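Local coordinates for pancreatic lipase related protein 2 (Equus caballus, PDB 1W52), which probably hydrolyses galactolipids and triacylglycerols, releasing fatty acids, as a calcium-binding lipase of the alpha/beta-hydrolase superfamily, at residues 412-424 / 435-449. Residues are numbered along the deposited sequence; the frame is centred on the assembly and turned at random.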
ATOM      1  N   LEU A 412      12.623   3.051 -46.561  1.00100.00           N
ATOM      2  CA  LEU A 412      14.041   3.199 -46.941  1.00100.00           C
ATOM      3  C   LEU A 412      14.590   1.850 -47.539  1.00100.00           C
ATOM      4  O   LEU A 412      15.752   1.774 -47.946  1.00100.00           O
ATOM      5  CB  LEU A 412      14.891   3.699 -45.752  1.00100.00           C
ATOM      6  CG  LEU A 412      16.370   4.086 -45.966  1.00100.00           C
ATOM      7  CD1 LEU A 412      16.607   5.035 -47.160  1.00100.00           C
ATOM      8  CD2 LEU A 412      16.912   4.697 -44.676  1.00100.00           C
ATOM      9  N   SER A 413      13.729   0.820 -47.606  1.00100.00           N
ATOM     10  CA  SER A 413      14.052  -0.515 -48.123  1.00100.00           C
ATOM     11  C   SER A 413      12.877  -1.485 -47.856  1.00100.00           C
ATOM     12  O   SER A 413      12.148  -1.861 -48.771  1.00100.00           O
ATOM     13  CB  SER A 413      15.339  -1.053 -47.471  1.00100.00           C
ATOM     14  OG  SER A 413      15.452  -2.465 -47.603  1.00100.00           O
ATOM     15  N   LYS A 414      12.703  -1.815 -46.570  1.00100.00           N
ATOM     16  CA  LYS A 414      11.787  -2.846 -45.998  1.00100.00           C
ATOM     17  C   LYS A 414      12.551  -4.102 -45.558  1.00100.00           C
ATOM     18  O   LYS A 414      12.202  -5.211 -45.985  1.00100.00           O
ATOM     19  CB  LYS A 414      10.600  -3.218 -46.914  1.00100.00           C
ATOM     20  CG  LYS A 414       9.494  -2.172 -46.910  1.00100.00           C
ATOM     21  CD  LYS A 414       8.551  -2.302 -48.084  1.00100.00           C
ATOM     22  CE  LYS A 414       8.655  -1.081 -48.986  1.00100.00           C
ATOM     23  NZ  LYS A 414       7.740  -1.136 -50.161  1.00100.00           N
ATOM     24  N   PRO A 415      13.555  -3.938 -44.678  1.00100.00           N
ATOM     25  CA  PRO A 415      14.578  -4.983 -44.461  1.00100.00           C
ATOM     26  C   PRO A 415      14.094  -6.259 -43.747  1.00100.00           C
ATOM     27  O   PRO A 415      12.931  -6.344 -43.345  1.00100.00           O
ATOM     28  CB  PRO A 415      15.649  -4.260 -43.629  1.00100.00           C
ATOM     29  CG  PRO A 415      15.262  -2.793 -43.706  1.00100.00           C
ATOM     30  CD  PRO A 415      13.791  -2.776 -43.796  1.00100.00           C
ATOM     31  N   GLN A 416      14.978  -7.243 -43.611  1.00100.00           N
ATOM     32  CA  GLN A 416      14.602  -8.535 -43.036  1.00100.00           C
ATOM     33  C   GLN A 416      15.108  -8.601 -41.605  1.00100.00           C
ATOM     34  O   GLN A 416      16.173  -9.167 -41.339  1.00100.00           O
ATOM     35  CB  GLN A 416      15.160  -9.682 -43.886  1.00100.00           C
ATOM     36  CG  GLN A 416      14.809  -9.570 -45.380  1.00100.00           C
ATOM     37  CD  GLN A 416      14.678 -10.922 -46.072  1.00100.00           C
ATOM     38  OE1 GLN A 416      15.680 -11.515 -46.471  1.00100.00           O
ATOM     39  NE2 GLN A 416      13.444 -11.403 -46.222  1.00100.00           N
ATOM     40  N   LEU A 417      14.327  -8.027 -40.687  1.00100.00           N
ATOM     41  CA  LEU A 417      14.865  -7.605 -39.382  1.00100.00           C
ATOM     42  C   LEU A 417      14.963  -8.691 -38.274  1.00100.00           C
ATOM     43  O   LEU A 417      16.081  -9.053 -37.865  1.00100.00           O
ATOM     44  CB  LEU A 417      14.163  -6.319 -38.883  1.00100.00           C
ATOM     45  CG  LEU A 417      15.160  -5.216 -38.440  1.00100.00           C
ATOM     46  CD1 LEU A 417      16.022  -4.717 -39.599  1.00100.00           C
ATOM     47  CD2 LEU A 417      14.488  -4.015 -37.767  1.00100.00           C
ATOM     48  N   GLY A 418      13.828  -9.199 -37.787  1.00100.00           N
ATOM     49  CA  GLY A 418      13.820 -10.178 -36.697  1.00100.00           C
ATOM     50  C   GLY A 418      14.379  -9.732 -35.337  1.00100.00           C
ATOM     51  O   GLY A 418      14.258  -8.579 -34.920  1.00100.00           O
ATOM     52  N   ALA A 419      14.983 -10.668 -34.619  1.00100.00           N
ATOM     53  CA  ALA A 419      15.538 -10.371 -33.307  1.00100.00           C
ATOM     54  C   ALA A 419      16.409 -11.533 -32.921  1.00100.00           C
ATOM     55  O   ALA A 419      15.907 -12.636 -32.652  1.00100.00           O
ATOM     56  CB  ALA A 419      14.449 -10.184 -32.285  1.00100.00           C
ATOM     57  N   SER A 420      17.718 -11.275 -32.937  1.00100.00           N
ATOM     58  CA  SER A 420      18.747 -12.246 -32.551  1.00100.00           C
ATOM     59  C   SER A 420      18.375 -12.929 -31.232  1.00100.00           C
ATOM     60  O   SER A 420      18.261 -14.171 -31.165  1.00100.00           O
ATOM     61  CB  SER A 420      20.114 -11.536 -32.428  1.00100.00           C
ATOM     62  OG  SER A 420      21.139 -12.402 -31.972  1.00100.00           O
ATOM     63  N   ARG A 421      18.171 -12.101 -30.198  1.00100.00           N
ATOM     64  CA  ARG A 421      17.835 -12.587 -28.863  1.00100.00           C
ATOM     65  C   ARG A 421      16.853 -11.664 -28.104  1.00100.00           C
ATOM     66  O   ARG A 421      16.779 -10.458 -28.352  1.00100.00           O
ATOM     67  CB  ARG A 421      19.130 -12.888 -28.068  1.00100.00           C
ATOM     68  CG  ARG A 421      20.014 -13.983 -28.740  1.00100.00           C
ATOM     69  CD  ARG A 421      21.317 -14.356 -28.032  1.00100.00           C
ATOM     70  NE  ARG A 421      22.255 -15.006 -28.956  1.00100.00           N
ATOM     71  CZ  ARG A 421      23.350 -15.678 -28.601  1.00100.00           C
ATOM     72  NH1 ARG A 421      23.688 -15.815 -27.324  1.00100.00           N
ATOM     73  NH2 ARG A 421      24.119 -16.220 -29.539  1.00100.00           N
ATOM     74  N   ILE A 422      16.069 -12.301 -27.227  1.00100.00           N
ATOM     75  CA  ILE A 422      15.092 -11.669 -26.332  1.00100.00           C
ATOM     76  C   ILE A 422      15.284 -12.192 -24.887  1.00100.00           C
ATOM     77  O   ILE A 422      14.533 -13.065 -24.422  1.00100.00           O
ATOM     78  CB  ILE A 422      13.622 -11.982 -26.784  1.00100.00           C
ATOM     79  CG1 ILE A 422      13.373 -11.544 -28.227  1.00100.00           C
ATOM     80  CG2 ILE A 422      12.586 -11.328 -25.838  1.00100.00           C
ATOM     81  CD1 ILE A 422      11.957 -11.852 -28.716  1.00100.00           C
ATOM     82  N   THR A 423      16.287 -11.674 -24.180  1.00100.00           N
ATOM     83  CA  THR A 423      16.452 -11.972 -22.752  1.00100.00           C
ATOM     84  C   THR A 423      15.147 -11.640 -21.989  1.00100.00           C
ATOM     85  O   THR A 423      14.794 -10.470 -21.865  1.00100.00           O
ATOM     86  CB  THR A 423      17.649 -11.148 -22.165  1.00100.00           C
ATOM     87  OG1 THR A 423      18.877 -11.477 -22.829  1.00100.00           O
ATOM     88  CG2 THR A 423      17.900 -11.489 -20.725  1.00100.00           C
ATOM     89  N   VAL A 424      14.418 -12.654 -21.521  1.00 98.38           N
ATOM     90  CA  VAL A 424      13.328 -12.428 -20.553  1.00 93.00           C
ATOM     91  C   VAL A 424      13.942 -12.395 -19.123  1.00 89.89           C
ATOM     92  O   VAL A 424      15.166 -12.566 -18.978  1.00 90.35           O
ATOM     93  CB  VAL A 424      12.190 -13.495 -20.713  1.00 90.94           C
ATOM     94  CG1 VAL A 424      11.707 -14.073 -19.364  1.00 88.14           C
ATOM     95  CG2 VAL A 424      11.053 -12.905 -21.449  1.00 88.19           C
ATOM     96  N   PHE A 435      15.833 -16.583 -25.536  1.00100.00           N
ATOM     97  CA  PHE A 435      15.554 -17.309 -26.795  1.00100.00           C
ATOM     98  C   PHE A 435      16.338 -16.850 -28.043  1.00100.00           C
ATOM     99  O   PHE A 435      16.844 -15.725 -28.106  1.00100.00           O
ATOM    100  CB  PHE A 435      14.053 -17.195 -27.075  1.00100.00           C
ATOM    101  CG  PHE A 435      13.248 -16.889 -25.853  1.00100.00           C
ATOM    102  CD1 PHE A 435      12.494 -17.880 -25.254  1.00100.00           C
ATOM    103  CD2 PHE A 435      13.258 -15.612 -25.291  1.00100.00           C
ATOM    104  CE1 PHE A 435      11.766 -17.600 -24.117  1.00100.00           C
ATOM    105  CE2 PHE A 435      12.541 -15.329 -24.145  1.00100.00           C
ATOM    106  CZ  PHE A 435      11.788 -16.330 -23.555  1.00 98.54           C
ATOM    107  N   CYS A 436      16.418 -17.754 -29.023  1.00100.00           N
ATOM    108  CA  CYS A 436      17.082 -17.535 -30.298  1.00100.00           C
ATOM    109  C   CYS A 436      16.003 -17.589 -31.367  1.00100.00           C
ATOM    110  O   CYS A 436      15.245 -18.565 -31.419  1.00100.00           O
ATOM    111  CB  CYS A 436      18.093 -18.657 -30.561  1.00100.00           C
ATOM    112  SG  CYS A 436      19.203 -19.026 -29.181  1.00100.00           S
ATOM    113  N   GLY A 437      15.921 -16.560 -32.209  1.00100.00           N
ATOM    114  CA  GLY A 437      14.959 -16.561 -33.303  1.00100.00           C
ATOM    115  C   GLY A 437      15.605 -16.664 -34.658  1.00100.00           C
ATOM    116  O   GLY A 437      15.176 -15.983 -35.585  1.00100.00           O
ATOM    117  N   SER A 438      16.624 -17.515 -34.786  1.00100.00           N
ATOM    118  CA  SER A 438      17.310 -17.670 -36.066  1.00100.00           C
ATOM    119  C   SER A 438      16.235 -17.821 -37.149  1.00100.00           C
ATOM    120  O   SER A 438      15.510 -18.818 -37.191  1.00100.00           O
ATOM    121  CB  SER A 438      18.338 -18.831 -36.045  1.00100.00           C
ATOM    122  OG  SER A 438      17.856 -20.025 -36.646  1.00100.00           O
ATOM    123  N   GLY A 439      16.091 -16.783 -37.971  1.00100.00           N
ATOM    124  CA  GLY A 439      15.098 -16.770 -39.030  1.00100.00           C
ATOM    125  C   GLY A 439      14.358 -15.454 -39.044  1.00100.00           C
ATOM    126  O   GLY A 439      13.155 -15.414 -38.761  1.00100.00           O
ATOM    127  N   THR A 440      15.088 -14.395 -39.405  1.00100.00           N
ATOM    128  CA  THR A 440      14.631 -13.010 -39.235  1.00100.00           C
ATOM    129  C   THR A 440      13.612 -12.601 -40.301  1.00100.00           C
ATOM    130  O   THR A 440      13.927 -11.847 -41.226  1.00100.00           O
ATOM    131  CB  THR A 440      15.833 -11.984 -39.176  1.00100.00           C
ATOM    132  OG1 THR A 440      16.198 -11.541 -40.490  1.00100.00           O
ATOM    133  CG2 THR A 440      17.131 -12.584 -38.578  1.00100.00           C
ATOM    134  N   VAL A 441      12.383 -13.097 -40.147  1.00100.00           N
ATOM    135  CA  VAL A 441      11.288 -12.718 -41.030  1.00100.00           C
ATOM    136  C   VAL A 441      11.094 -11.195 -40.873  1.00100.00           C
ATOM    137  O   VAL A 441      11.246 -10.622 -39.780  1.00100.00           O
ATOM    138  CB  VAL A 441       9.934 -13.516 -40.787  1.00100.00           C
ATOM    139  CG1 VAL A 441      10.110 -15.043 -40.918  1.00100.00           C
ATOM    140  CG2 VAL A 441       9.336 -13.167 -39.447  1.00100.00           C
ATOM    141  N   GLN A 442      10.768 -10.572 -42.001  1.00100.00           N
ATOM    142  CA  GLN A 442      10.782  -9.124 -42.175  1.00100.00           C
ATOM    143  C   GLN A 442       9.948  -8.421 -41.113  1.00100.00           C
ATOM    144  O   GLN A 442      10.450  -8.174 -40.014  1.00100.00           O
ATOM    145  CB  GLN A 442      10.301  -8.761 -43.600  1.00100.00           C
ATOM    146  CG  GLN A 442      11.160  -9.337 -44.734  1.00100.00           C
ATOM    147  CD  GLN A 442      10.674  -8.934 -46.114  1.00100.00           C
ATOM    148  OE1 GLN A 442       9.482  -8.672 -46.314  1.00100.00           O
ATOM    149  NE2 GLN A 442      11.596  -8.885 -47.071  1.00100.00           N
ATOM    150  N   ASP A 443       8.681  -8.142 -41.450  1.00100.00           N
ATOM    151  CA  ASP A 443       7.793  -7.272 -40.672  1.00100.00           C
ATOM    152  C   ASP A 443       6.521  -7.983 -40.252  1.00100.00           C
ATOM    153  O   ASP A 443       6.167  -9.002 -40.826  1.00100.00           O
ATOM    154  CB  ASP A 443       7.411  -6.023 -41.470  1.00100.00           C
ATOM    155  CG  ASP A 443       6.689  -4.999 -40.623  1.00100.00           C
ATOM    156  OD1 ASP A 443       5.460  -5.114 -40.460  1.00100.00           O
ATOM    157  OD2 ASP A 443       7.272  -4.064 -40.055  1.00100.00           O
ATOM    158  N   ASN A 444       5.847  -7.431 -39.243  1.00100.00           N
ATOM    159  CA  ASN A 444       4.511  -7.868 -38.848  1.00100.00           C
ATOM    160  C   ASN A 444       4.387  -9.393 -38.889  1.00100.00           C
ATOM    161  O   ASN A 444       3.740  -9.953 -39.778  1.00100.00           O
ATOM    162  CB  ASN A 444       3.440  -7.210 -39.731  1.00100.00           C
ATOM    163  CG  ASN A 444       2.325  -6.627 -38.931  1.00100.00           C
ATOM    164  OD1 ASN A 444       1.387  -7.312 -38.549  1.00100.00           O
ATOM    165  ND2 ASN A 444       2.421  -5.354 -38.664  1.00100.00           N
ATOM    166  N   VAL A 445       5.048 -10.061 -37.949  1.00100.00           N
ATOM    167  CA  VAL A 445       4.938 -11.518 -37.827  1.00100.00           C
ATOM    168  C   VAL A 445       4.796 -11.899 -36.345  1.00100.00           C
ATOM    169  O   VAL A 445       5.026 -11.074 -35.463  1.00100.00           O
ATOM    170  CB  VAL A 445       6.161 -12.252 -38.504  1.00100.00           C
ATOM    171  CG1 VAL A 445       5.885 -13.752 -38.706  1.00100.00           C
ATOM    172  CG2 VAL A 445       6.510 -11.615 -39.845  1.00100.00           C
ATOM    173  N   GLU A 446       4.381 -13.133 -36.069  1.00100.00           N
ATOM    174  CA  GLU A 446       4.471 -13.675 -34.715  1.00100.00           C
ATOM    175  C   GLU A 446       5.605 -14.727 -34.611  1.00100.00           C
ATOM    176  O   GLU A 446       5.431 -15.824 -34.035  1.00100.00           O
ATOM    177  CB  GLU A 446       3.110 -14.188 -34.258  1.00100.00           C
ATOM    178  CG  GLU A 446       2.135 -13.041 -34.045  1.00100.00           C
ATOM    179  CD  GLU A 446       0.689 -13.463 -34.179  1.00100.00           C
ATOM    180  OE1 GLU A 446       0.334 -14.041 -35.226  1.00100.00           O
ATOM    181  OE2 GLU A 446      -0.098 -13.216 -33.243  1.00100.00           O
ATOM    182  N   GLN A 447       6.756 -14.338 -35.196  1.00100.00           N
ATOM    183  CA  GLN A 447       8.074 -14.990 -35.071  1.00100.00           C
ATOM    184  C   GLN A 447       8.317 -15.488 -33.647  1.00100.00           C
ATOM    185  O   GLN A 447       8.913 -14.770 -32.844  1.00100.00           O
ATOM    186  CB  GLN A 447       9.171 -13.972 -35.488  1.00100.00           C
ATOM    187  CG  GLN A 447      10.558 -14.077 -34.809  1.00100.00           C
ATOM    188  CD  GLN A 447      11.400 -12.833 -34.999  1.00 98.02           C
ATOM    189  OE1 GLN A 447      12.411 -12.623 -34.322  1.00 92.45           O
ATOM    190  NE2 GLN A 447      10.993 -12.009 -35.925  1.00 93.51           N
ATOM    191  N   SER A 448       7.862 -16.703 -33.323  1.00100.00           N
ATOM    192  CA  SER A 448       7.910 -17.173 -31.931  1.00100.00           C
ATOM    193  C   SER A 448       9.324 -17.651 -31.535  1.00100.00           C
ATOM    194  O   SER A 448       9.658 -18.825 -31.708  1.00100.00           O
ATOM    195  CB  SER A 448       6.857 -18.262 -31.687  1.00100.00           C
ATOM    196  OG  SER A 448       5.608 -17.892 -32.237  1.00100.00           O
ATOM    197  N   LEU A 449      10.157 -16.744 -31.015  1.00100.00           N
ATOM    198  CA  LEU A 449      11.502 -17.111 -30.540  1.00100.00           C
ATOM    199  C   LEU A 449      11.356 -18.193 -29.440  1.00100.00           C
ATOM    200  O   LEU A 449      10.338 -18.206 -28.738  1.00100.00           O
ATOM    201  CB  LEU A 449      12.255 -15.861 -30.033  1.00100.00           C
ATOM    202  CG  LEU A 449      13.322 -15.219 -30.944  1.00100.00           C
ATOM    203  CD1 LEU A 449      12.717 -14.316 -31.999  1.00100.00           C
ATOM    204  CD2 LEU A 449      14.392 -14.450 -30.189  1.00100.00           C
TER
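F435 lays one edge of its ring against the 412-424 segment, with V424 CB 3.9 Å from CE2 and the CG2 methyl of V424 in the plane of the ring. I422 joins at the same border, its CB 3.9 Å from F435 CD2. Replacing F435 with an alanine is likely to open a gap beside the buried side chains of I422 and V424. The F435 carbonyl faces R421, whose CA makes a CH···O contact of 3.4 Å with F435 O. Farther on, T440 donates a hydrogen bond from OG1 to Q416 O; the hydroxyl stands 58° out of the carbonyl plane and is placed there by a chi1 of 88°, between the backbone N and the carbonyl carbon. The T440 and G418 backbones pass closely, CA to CA 3.9 Å. The side chain of Q442 lies obliquely across that of Q416, and Q447, extended beyond CG, points its amide toward G418, though its exact placing is doubtful. L449 closes the path, with CD2 3.7 Å from I422 CG1. The whole contact belongs to the C-terminal PLAT domain, far from the lipase active site, where strand 435-436 pairs antiparallel with strand 450-451 and the disulfide from C436 reaches C452, just beyond the second strand.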